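Local coordinates for HTH hxlR-type domain-containing protein (Enterococcus faecalis, PDB 1Z7U), which is a putative transcriptional regulator with a winged helix-turn-helix fold that probably binds DNA, at the interface of chains A and B. Numbering follows the deposited sequence. Chains: chain A/B, hypothetical protein EF0647.

All three contacts belong to one two-fold interface between chains A and B, and each has a twin with the chains exchanged. Contact 1 is a leucine-rich core. Contact 2 lies about 5 Å from it, measured between the centres of their C-alpha atoms, and shares A:Leu89 and B:Leu96. Contact 3 is about 9 Å from contact 1, shares A:Leu96 and B:Ile12, and is about 11 Å from contact 2. Helix 84-110 (84-109 in B) serves all three. It pairs with its copy in contact 2 and meets the partner's helix 8-17 or 8-19 in contacts 1 and 3. This is consistent with a dimer, as is usual for HxlR-type regulators.

Contact 1: the interface of chains A and B. Residues chain A 12, 16, 89, 93, 96; chain B 12, 16, 96.
B:Leu96 reaches into chain A and packs against A:Ile12, A:Leu16 and A:Leu89. Its CD1 methyl lies 3.7 Å from CG2 of A:Ile12 and 3.9 Å from CD2 of A:Leu16. The B:Leu96 side chain crosses both at about a right angle. Its other methyl, CD2, packs 3.7 Å from CD1 of A:Leu89, with the two side chains crossing obliquely. The fork of B:Leu96 thus bridges helices 8-17 and 84-110 of chain A. Its chi1 of -136° departs from a staggered value and is uncertain, whereas A:Leu96 has a chi1 of -78°. As modelled, the two copies differ here.

A:Leu16 and B:Leu16 point at each other tip to tip, with their CD1 methyls 4.1 Å apart. On the other flank B:Ile12 packs against helix 84-110 of chain A. Its CD1 lies 4.0 Å from CB of A:Leu93, and its CG1 also passes close to the backbone oxygen there.

Ile12 and Leu16 of helix 8-17 in A and 8-19 in B face the partner. Leu16 meets its own copy, and both residues pack on the long helix. The result is an apolar core of the two-chain assembly, probably the dimer core. B:Ile12 and A:Leu96 cross at about a right angle, with CG2 of B:Ile12 4.2 Å from CD1 of A:Leu96.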
# COMPACT_ATOMS: atom_id res chain seq x y z
N ILE A 12 6.17 -4.92 2.55
CA ILE A 12 4.79 -4.46 2.42
C ILE A 12 3.96 -4.85 3.66
O ILE A 12 3.31 -3.99 4.28
CB ILE A 12 4.12 -4.93 1.11
CG1 ILE A 12 4.65 -4.09 -0.06
CG2 ILE A 12 2.61 -4.83 1.21
CD1 ILE A 12 4.43 -4.69 -1.44
N LEU A 16 2.16 -2.34 6.45
CA LEU A 16 0.70 -2.35 6.68
C LEU A 16 0.32 -2.64 8.13
O LEU A 16 -0.65 -2.11 8.65
CB LEU A 16 -0.01 -3.33 5.74
CG LEU A 16 -0.12 -3.02 4.24
CD1 LEU A 16 -0.55 -4.27 3.48
CD2 LEU A 16 -1.09 -1.84 3.95
N LEU A 89 4.27 7.62 4.98
CA LEU A 89 3.30 6.51 4.89
C LEU A 89 1.92 7.02 4.48
O LEU A 89 1.23 6.40 3.67
CB LEU A 89 3.21 5.73 6.20
CG LEU A 89 2.35 4.44 6.23
CD1 LEU A 89 2.72 3.43 5.14
CD2 LEU A 89 2.52 3.79 7.59
N LEU A 93 -0.04 5.54 1.25
CA LEU A 93 -1.44 5.12 1.37
C LEU A 93 -2.40 5.92 0.49
O LEU A 93 -3.37 5.35 -0.04
CB LEU A 93 -1.90 5.13 2.83
CG LEU A 93 -1.24 4.11 3.78
CD1 LEU A 93 -1.82 4.24 5.18
CD2 LEU A 93 -1.40 2.68 3.28
N LEU A 96 -2.14 4.52 -3.10
CA LEU A 96 -2.97 3.31 -3.18
C LEU A 96 -4.45 3.64 -3.19
O LEU A 96 -5.25 3.04 -3.93
CB LEU A 96 -2.73 2.42 -1.95
CG LEU A 96 -1.48 1.56 -1.87
CD1 LEU A 96 -1.61 0.68 -0.65
CD2 LEU A 96 -1.34 0.70 -3.13
N ILE B 12 -8.12 1.51 -0.43
CA ILE B 12 -6.87 0.81 -0.13
C ILE B 12 -7.06 -0.71 -0.18
O ILE B 12 -6.27 -1.42 -0.80
CB ILE B 12 -6.25 1.28 1.22
CG1 ILE B 12 -5.75 2.73 1.12
CG2 ILE B 12 -5.08 0.36 1.62
CD1 ILE B 12 -5.46 3.40 2.47
N LEU B 16 -5.18 -3.43 -2.76
CA LEU B 16 -4.47 -4.59 -2.23
C LEU B 16 -5.04 -5.93 -2.71
O LEU B 16 -4.29 -6.86 -2.92
CB LEU B 16 -4.41 -4.56 -0.70
CG LEU B 16 -3.62 -3.43 -0.07
CD1 LEU B 16 -3.95 -3.35 1.43
CD2 LEU B 16 -2.11 -3.58 -0.34
N LEU B 96 5.08 1.95 -0.21
CA LEU B 96 4.70 1.15 0.94
C LEU B 96 5.86 0.22 1.36
O LEU B 96 6.26 0.19 2.51
CB LEU B 96 3.46 0.32 0.59
CG LEU B 96 2.24 0.14 1.49
CD1 LEU B 96 1.64 -1.26 1.28
CD2 LEU B 96 2.46 0.44 2.98

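Contact 2: the interface of chains A and B. Residues chain A 89, 92, 95; chain B 92, 95-96.
Helix 84-110 of chain A meets helix 84-109 of chain B here. The small residues Ala92 and Ser95 face each other where the helices approach. The CB methyl of A:Ala92 lies 3.6 Å from CB of B:Ser95. It also rests 3.8 Å from the backbone N of B:Leu96, so it sits against the partner's main chain as well as its side chain. The exchanged pair is slightly wider, with CB of A:Ser95 3.8 Å from CB of B:Ala92. In both pairs the serine offers its CB carbon to the alanine methyl.

The two serine hydroxyls are linked indirectly. Water 1 lies 2.9 Å from OG of A:Ser95 and 2.8 Å from OG of B:Ser95. It therefore joins the two helices through one solvent molecule. In each serine OG lies anti to the carbonyl carbon and beside the backbone N (chi1 -62° in A, -65° in B). This turns both hydroxyls towards the shared water while the CB atoms stay on the alanines. The structure alone does not show which hydroxyl donates a hydrogen to the water.

A:Ala92 has 46 Å² of its surface hidden by chain B, against 18 Å² for B:Ala92. The two alanines are thus not buried equally, although the serines nearly are. A:Leu89 and B:Leu96 continue the apolar surface towards the leucine core. The patch lies where the two long helices cross, at the centre of the assembly between the two winged-helix domains.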
# COMPACT_ATOMS: atom_id res chain seq x y z
N LEU A 89 4.27 7.62 4.98
CA LEU A 89 3.30 6.51 4.89
C LEU A 89 1.92 7.02 4.48
O LEU A 89 1.23 6.40 3.67
CB LEU A 89 3.21 5.73 6.20
CG LEU A 89 2.35 4.44 6.23
CD1 LEU A 89 2.72 3.43 5.14
CD2 LEU A 89 2.52 3.79 7.59
N ALA A 92 2.13 7.25 0.70
CA ALA A 92 2.06 5.90 0.09
C ALA A 92 0.64 5.36 0.12
O ALA A 92 0.17 4.79 -0.86
CB ALA A 92 3.01 4.92 0.81
N SER A 95 -1.59 7.28 -2.41
CA SER A 95 -1.34 6.74 -3.76
C SER A 95 -2.13 5.46 -4.05
O SER A 95 -2.71 5.34 -5.12
CB SER A 95 0.14 6.48 -3.97
OG SER A 95 0.86 7.69 -3.88
N ALA B 92 3.01 2.69 -6.19
CA ALA B 92 2.35 2.85 -4.91
C ALA B 92 2.74 1.74 -3.91
O ALA B 92 2.99 2.02 -2.74
CB ALA B 92 0.83 2.89 -5.12
N SER B 95 6.39 2.40 -2.61
CA SER B 95 6.44 3.41 -1.56
C SER B 95 6.10 2.80 -0.22
O SER B 95 6.75 3.10 0.78
CB SER B 95 5.45 4.54 -1.87
OG SER B 95 5.85 5.23 -3.03
N LEU B 96 5.08 1.95 -0.21
CA LEU B 96 4.70 1.15 0.94
C LEU B 96 5.86 0.22 1.36
O LEU B 96 6.26 0.19 2.51
CB LEU B 96 3.46 0.32 0.59
CG LEU B 96 2.24 0.14 1.49
CD1 LEU B 96 1.64 -1.26 1.28
CD2 LEU B 96 2.46 0.44 2.98
O HOH W 1 3.50 6.53 -3.83

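Contact 3: the interface of chains A and B. Residues chain A 96-97, 100-101; chain B 6, 8, 11-12, 15.
The backbone of A:Leu96, A:Cys97, A:Gly100 and A:Glu101 is helical and runs past helix 8-19 of chain B, while B:Thr6 lies in the loop before that helix with an extended backbone (phi/psi -99°/132°). A:Cys97 is central to the side-chain contacts. Its SG lies 3.7 Å from CG of B:Lys8, 3.8 Å from CB of B:Ser11 and 4.0 Å from CG2 of B:Thr6. The thiol is set between the loop and the start of helix 8-19. With SG anti to the backbone N (chi1 176°), the side chain is directed at these residues. B:Lys8 makes this contact with its CB and CG methylenes; the chain then bends at chi3.

Backbone atoms of chain A take part too. CB of B:Ser11 lies 3.3 Å from the carbonyl O of A:Cys97. CB of B:Ala15 lies 3.7 Å from the carbonyl O of A:Leu96. One turn on, CA of A:Gly100 comes 3.5 Å from the carbonyl O of B:Ser11. With no side chain at this glycine, the helix backbone itself meets the partner.

A:Glu101 stretches towards B:Thr6, and the two side chains cross at a slant. The carboxylate OE1 and the threonine hydroxyl OG1 are modelled too close together, so the detail of their pairing is doubtful. This loop-and-helix packing along helix 84-110 may help hold the two chains together. B:Ile12 lies against the main chain of A:Cys97, its CG1 4.0 Å from the backbone N.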
# COMPACT_ATOMS: atom_id res chain seq x y z
N LEU A 96 -2.14 4.52 -3.10
CA LEU A 96 -2.97 3.31 -3.18
C LEU A 96 -4.45 3.64 -3.19
O LEU A 96 -5.25 3.04 -3.93
CB LEU A 96 -2.73 2.42 -1.95
CG LEU A 96 -1.48 1.56 -1.87
CD1 LEU A 96 -1.61 0.68 -0.65
CD2 LEU A 96 -1.34 0.70 -3.13
N CYS A 97 -4.83 4.57 -2.32
CA CYS A 97 -6.19 5.02 -2.29
C CYS A 97 -6.60 5.53 -3.67
O CYS A 97 -7.65 5.19 -4.16
CB CYS A 97 -6.37 6.11 -1.23
SG CYS A 97 -8.00 6.78 -1.24
N GLY A 100 -7.05 2.64 -6.09
CA GLY A 100 -8.30 1.91 -5.87
C GLY A 100 -9.56 2.67 -6.26
O GLY A 100 -10.56 2.08 -6.63
N GLU A 101 -9.51 3.98 -6.16
CA GLU A 101 -10.60 4.87 -6.56
C GLU A 101 -10.77 4.81 -8.08
O GLU A 101 -11.87 4.63 -8.58
CB GLU A 101 -10.25 6.29 -6.09
CG GLU A 101 -11.28 7.36 -6.35
CD GLU A 101 -10.75 8.75 -6.02
OE1 GLU A 101 -11.08 9.28 -4.94
OE2 GLU A 101 -9.97 9.30 -6.85
N THR B 6 -14.65 9.89 -1.38
CA THR B 6 -14.02 8.58 -1.47
C THR B 6 -13.72 8.07 -0.07
O THR B 6 -13.20 8.82 0.76
CB THR B 6 -12.70 8.62 -2.33
OG1 THR B 6 -13.04 8.74 -3.71
CG2 THR B 6 -11.87 7.32 -2.17
N LYS B 8 -11.31 6.00 1.89
CA LYS B 8 -9.94 5.59 1.74
C LYS B 8 -9.71 4.13 2.12
O LYS B 8 -9.00 3.41 1.40
CB LYS B 8 -9.06 6.54 2.55
CG LYS B 8 -7.56 6.33 2.37
CD LYS B 8 -6.74 7.28 3.26
CE LYS B 8 -6.62 8.66 2.61
NZ LYS B 8 -5.94 9.62 3.53
N SER B 11 -10.90 1.99 -0.59
CA SER B 11 -10.03 2.13 -1.77
C SER B 11 -8.71 1.42 -1.63
O SER B 11 -8.25 0.82 -2.58
CB SER B 11 -9.78 3.58 -2.15
OG SER B 11 -11.00 4.26 -2.23
N ILE B 12 -8.12 1.51 -0.43
CA ILE B 12 -6.87 0.81 -0.13
C ILE B 12 -7.06 -0.71 -0.18
O ILE B 12 -6.27 -1.42 -0.80
CB ILE B 12 -6.25 1.28 1.22
CG1 ILE B 12 -5.75 2.73 1.12
CG2 ILE B 12 -5.08 0.36 1.62
CD1 ILE B 12 -5.46 3.40 2.47
N ALA B 15 -7.31 -1.89 -3.86
CA ALA B 15 -6.01 -1.94 -4.52
C ALA B 15 -5.25 -3.19 -4.07
O ALA B 15 -4.77 -3.93 -4.90
CB ALA B 15 -5.21 -0.68 -4.24